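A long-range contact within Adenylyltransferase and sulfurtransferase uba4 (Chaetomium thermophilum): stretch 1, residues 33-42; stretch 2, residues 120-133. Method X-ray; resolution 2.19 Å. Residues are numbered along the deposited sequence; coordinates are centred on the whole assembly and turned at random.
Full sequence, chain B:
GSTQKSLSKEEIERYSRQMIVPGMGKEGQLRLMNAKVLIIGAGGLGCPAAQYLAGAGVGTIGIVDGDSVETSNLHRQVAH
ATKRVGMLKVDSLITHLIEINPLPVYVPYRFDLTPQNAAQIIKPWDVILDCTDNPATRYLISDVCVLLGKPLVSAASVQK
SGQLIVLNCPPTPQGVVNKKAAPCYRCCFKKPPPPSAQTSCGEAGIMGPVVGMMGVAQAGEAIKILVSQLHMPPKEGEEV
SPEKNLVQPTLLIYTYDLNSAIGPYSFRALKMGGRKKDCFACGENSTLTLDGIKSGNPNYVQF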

# COMPACT_ATOMS: atom_id res chain seq x y z
N MET B 33 0.32 26.20 3.30
CA MET B 33 1.06 27.23 2.58
C MET B 33 2.04 27.98 3.47
O MET B 33 3.02 28.54 2.96
CB MET B 33 0.08 28.22 1.94
CG MET B 33 -0.84 27.59 0.92
SD MET B 33 -2.23 28.66 0.48
CE MET B 33 -1.38 30.15 -0.03
N ASN B 34 1.81 28.01 4.78
CA ASN B 34 2.74 28.63 5.72
C ASN B 34 3.73 27.63 6.29
O ASN B 34 4.54 28.01 7.14
CB ASN B 34 1.97 29.30 6.86
CG ASN B 34 1.25 30.56 6.40
OD1 ASN B 34 1.78 31.34 5.62
ND2 ASN B 34 0.02 30.75 6.89
N ALA B 35 3.71 26.38 5.83
CA ALA B 35 4.54 25.33 6.39
C ALA B 35 5.84 25.19 5.60
O ALA B 35 5.95 25.60 4.45
CB ALA B 35 3.79 24.00 6.40
N LYS B 36 6.84 24.60 6.26
CA LYS B 36 8.13 24.30 5.66
C LYS B 36 8.44 22.83 5.92
O LYS B 36 8.65 22.44 7.07
CB LYS B 36 9.24 25.19 6.22
CG LYS B 36 8.92 26.68 6.22
CD LYS B 36 10.13 27.47 6.69
CE LYS B 36 9.73 28.62 7.61
NZ LYS B 36 10.91 29.40 8.09
N VAL B 37 8.48 22.03 4.86
CA VAL B 37 8.68 20.59 4.97
C VAL B 37 9.98 20.22 4.27
O VAL B 37 10.21 20.61 3.12
CB VAL B 37 7.49 19.81 4.38
CG1 VAL B 37 7.75 18.31 4.44
CG2 VAL B 37 6.21 20.16 5.11
N LEU B 38 10.82 19.45 4.96
CA LEU B 38 12.10 19.00 4.44
C LEU B 38 11.99 17.55 4.00
O LEU B 38 11.47 16.71 4.75
CB LEU B 38 13.20 19.15 5.49
CG LEU B 38 14.61 18.74 5.08
CD1 LEU B 38 15.14 19.65 3.98
CD2 LEU B 38 15.56 18.73 6.28
N ILE B 39 12.47 17.26 2.80
CA ILE B 39 12.47 15.91 2.24
C ILE B 39 13.93 15.51 2.05
O ILE B 39 14.63 16.07 1.20
CB ILE B 39 11.70 15.82 0.92
CG1 ILE B 39 10.25 16.24 1.12
CG2 ILE B 39 11.78 14.40 0.36
CD1 ILE B 39 9.43 16.29 -0.16
N ILE B 40 14.40 14.55 2.85
CA ILE B 40 15.78 14.11 2.82
C ILE B 40 15.82 12.86 1.95
O ILE B 40 15.41 11.77 2.38
CB ILE B 40 16.33 13.85 4.22
CG1 ILE B 40 16.02 15.03 5.14
CG2 ILE B 40 17.84 13.61 4.16
CD1 ILE B 40 16.42 14.80 6.59
N GLY B 41 16.33 13.00 0.73
CA GLY B 41 16.35 11.90 -0.22
C GLY B 41 15.40 12.14 -1.37
O GLY B 41 14.20 12.35 -1.16
N ALA B 42 15.91 12.11 -2.60
CA ALA B 42 15.13 12.41 -3.79
C ALA B 42 14.98 11.18 -4.69
O ALA B 42 15.05 11.28 -5.92
CB ALA B 42 15.77 13.56 -4.58
N GLN B 120 22.57 21.85 10.48
CA GLN B 120 22.41 23.01 9.62
C GLN B 120 21.23 22.82 8.67
O GLN B 120 20.45 23.75 8.44
CB GLN B 120 23.68 23.27 8.83
CG GLN B 120 24.91 23.50 9.67
CD GLN B 120 26.19 23.30 8.89
OE1 GLN B 120 27.01 22.44 9.23
NE2 GLN B 120 26.38 24.09 7.83
N ILE B 121 21.10 21.62 8.10
CA ILE B 121 20.06 21.37 7.11
C ILE B 121 18.69 21.33 7.76
O ILE B 121 17.72 21.89 7.22
CB ILE B 121 20.37 20.06 6.35
CG1 ILE B 121 21.60 20.25 5.46
CG2 ILE B 121 19.16 19.61 5.55
CD1 ILE B 121 22.06 18.98 4.75
N ILE B 122 18.58 20.68 8.92
CA ILE B 122 17.28 20.37 9.50
C ILE B 122 16.69 21.56 10.25
O ILE B 122 15.47 21.73 10.27
CB ILE B 122 17.42 19.14 10.42
CG1 ILE B 122 17.54 17.87 9.58
CG2 ILE B 122 16.27 19.06 11.40
CD1 ILE B 122 17.95 16.64 10.37
N LYS B 123 17.53 22.39 10.86
CA LYS B 123 17.03 23.39 11.81
C LYS B 123 15.93 24.28 11.26
O LYS B 123 15.00 24.59 12.02
CB LYS B 123 18.22 24.25 12.29
CG LYS B 123 17.97 24.98 13.60
CD LYS B 123 19.04 26.03 13.90
CE LYS B 123 20.45 25.48 13.71
NZ LYS B 123 21.49 26.41 14.22
N PRO B 124 15.96 24.75 10.01
CA PRO B 124 14.96 25.72 9.56
C PRO B 124 13.57 25.16 9.26
O PRO B 124 12.68 25.93 8.90
CB PRO B 124 15.58 26.30 8.27
CG PRO B 124 17.03 25.91 8.31
CD PRO B 124 17.07 24.60 9.04
N TRP B 125 13.35 23.85 9.40
CA TRP B 125 12.15 23.22 8.87
C TRP B 125 11.20 22.77 9.96
O TRP B 125 11.61 22.46 11.08
CB TRP B 125 12.54 22.04 7.96
CG TRP B 125 13.48 22.47 6.88
CD1 TRP B 125 14.84 22.44 6.91
CD2 TRP B 125 13.13 23.03 5.61
NE1 TRP B 125 15.36 22.93 5.74
CE2 TRP B 125 14.33 23.30 4.92
CE3 TRP B 125 11.91 23.32 4.98
CZ2 TRP B 125 14.35 23.85 3.64
CZ3 TRP B 125 11.93 23.87 3.71
CH2 TRP B 125 13.15 24.13 3.05
N ASP B 126 9.91 22.73 9.62
CA ASP B 126 8.87 22.42 10.58
C ASP B 126 8.65 20.91 10.73
O ASP B 126 8.53 20.42 11.86
CB ASP B 126 7.55 23.09 10.16
CG ASP B 126 7.67 24.59 10.05
OD1 ASP B 126 8.43 25.19 10.84
OD2 ASP B 126 7.01 25.17 9.16
N VAL B 127 8.58 20.19 9.62
CA VAL B 127 8.37 18.75 9.63
C VAL B 127 9.46 18.11 8.78
O VAL B 127 9.78 18.60 7.69
CB VAL B 127 6.98 18.37 9.09
CG1 VAL B 127 6.84 16.86 8.99
CG2 VAL B 127 5.89 18.96 9.96
N ILE B 128 10.03 17.02 9.29
CA ILE B 128 11.13 16.33 8.63
C ILE B 128 10.63 15.00 8.10
O ILE B 128 9.98 14.25 8.82
CB ILE B 128 12.32 16.12 9.59
CG1 ILE B 128 12.66 17.40 10.35
CG2 ILE B 128 13.52 15.61 8.82
CD1 ILE B 128 12.94 18.58 9.47
N LEU B 129 10.93 14.71 6.84
CA LEU B 129 10.66 13.42 6.24
C LEU B 129 11.98 12.77 5.88
O LEU B 129 12.78 13.33 5.12
CB LEU B 129 9.77 13.55 5.01
CG LEU B 129 8.26 13.66 5.25
CD1 LEU B 129 7.93 14.89 6.08
CD2 LEU B 129 7.50 13.71 3.92
N ASP B 130 12.24 11.59 6.45
CA ASP B 130 13.43 10.81 6.11
C ASP B 130 13.09 9.89 4.94
O ASP B 130 12.35 8.91 5.11
CB ASP B 130 13.91 10.00 7.31
CG ASP B 130 14.76 8.80 6.90
OD1 ASP B 130 15.79 9.00 6.23
OD2 ASP B 130 14.37 7.66 7.23
N CYS B 131 13.59 10.23 3.75
CA CYS B 131 13.44 9.40 2.57
C CYS B 131 14.78 8.83 2.09
O CYS B 131 14.93 8.49 0.91
CB CYS B 131 12.78 10.20 1.44
SG CYS B 131 11.20 10.98 1.88
N THR B 132 15.76 8.72 3.00
CA THR B 132 17.10 8.30 2.61
C THR B 132 17.17 6.81 2.28
O THR B 132 17.95 6.41 1.41
CB THR B 132 18.10 8.61 3.73
OG1 THR B 132 17.77 7.83 4.90
CG2 THR B 132 18.06 10.09 4.09
N ASP B 133 16.37 5.99 2.96
CA ASP B 133 16.43 4.54 2.80
C ASP B 133 17.79 3.99 3.22
O ASP B 133 18.25 2.96 2.73
CB ASP B 133 16.12 4.13 1.35
CG ASP B 133 15.12 2.99 1.27
OD1 ASP B 133 15.10 2.14 2.19
OD2 ASP B 133 14.35 2.95 0.29
O HOH W 1 6.77 27.98 9.25

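The most unusual feature of this contact lies where the two parallel strands begin, at the carboxylate of Asp 126. Its OD2 accepts a hydrogen bond from Lys 36 N (3.0 Å), a backbone amide at the very start of strand 36-40, while the peptide nitrogen of the same aspartate donates to Lys 36 O (2.9 Å). One residue thus grips both backbone polar groups of Lys 36, with its side chain standing in for the backbone carbonyl that would ordinarily receive the amide. A water extends the arrangement, donating to Asp 126 OD2 at 2.8 Å and to Asn 34 O at 3.1 Å. Lys 36 O is shared: Val 127 N also points at it, but the bond from Val 127 N to Lys 36 O is long, at 3.4 Å, and weak.

Beyond this point the pairing becomes regular. Strands 36-40 and 127-130 run in the same direction, their axes 16° apart, and Val 37, Leu 38, Ile 39 and Ile 40 lie level with Val 127, Ile 128, Leu 129 and Asp 130. Leu 38 N donates to Val 127 O (3.0 Å) and Leu 38 O accepts from Leu 129 N (2.9 Å); Ile 40 N then donates to Leu 129 O (3.0 Å). This is the usual parallel pattern, in which alternate residues of one strand bond to the residues flanking their partner on the other. Val 37, whose amide and carbonyl face away from this partner strand, still brings its CA to 3.5 Å from Val 127 O in a CA-H...O contact.

The alternation of side chains gives the two faces of the sheet different partners. On the face carrying Leu 38 and Ile 40, Leu 38 is the most extensively covered residue. Its CB sits over one face of the Trp 125 indole, 3.9 Å from the centroid of the five-membered ring, in a CH-pi contact. Its CD2 reaches the helical segment, 3.8 Å from Ile 121 CG2 and 3.9 Å from Ile 122 CG1. The type I turn from Ile 122 to Trp 125, closed by a hydrogen bond from Trp 125 N to Ile 122 O (3.1 Å), links that segment to the indole, so the leucine packs against both. Farther along, Ile 40 CD1 meets Ile 128 CG2 at 3.7 Å. On the face of Val 37 and Ile 39, Val 37 CG1 packs diagonally on Leu 129 CD1 (3.8 Å), and Ile 39 CG2 lies 3.8 Å from Cys 131 SG.

The pairing ends with a short bond from Cys 131 N to Ile 40 O (2.7 Å). Thr 132 N also approaches Ile 40 O, at 3.1 Å, but at a poor angle, and is instead bonded to Asp 130 OD1 (3.2 Å). Gly 41 follows, with phi and psi of 111° and 124° that by themselves call for glycine; an ideal CB there would also clash with Cys 131 O, at 2.4 Å.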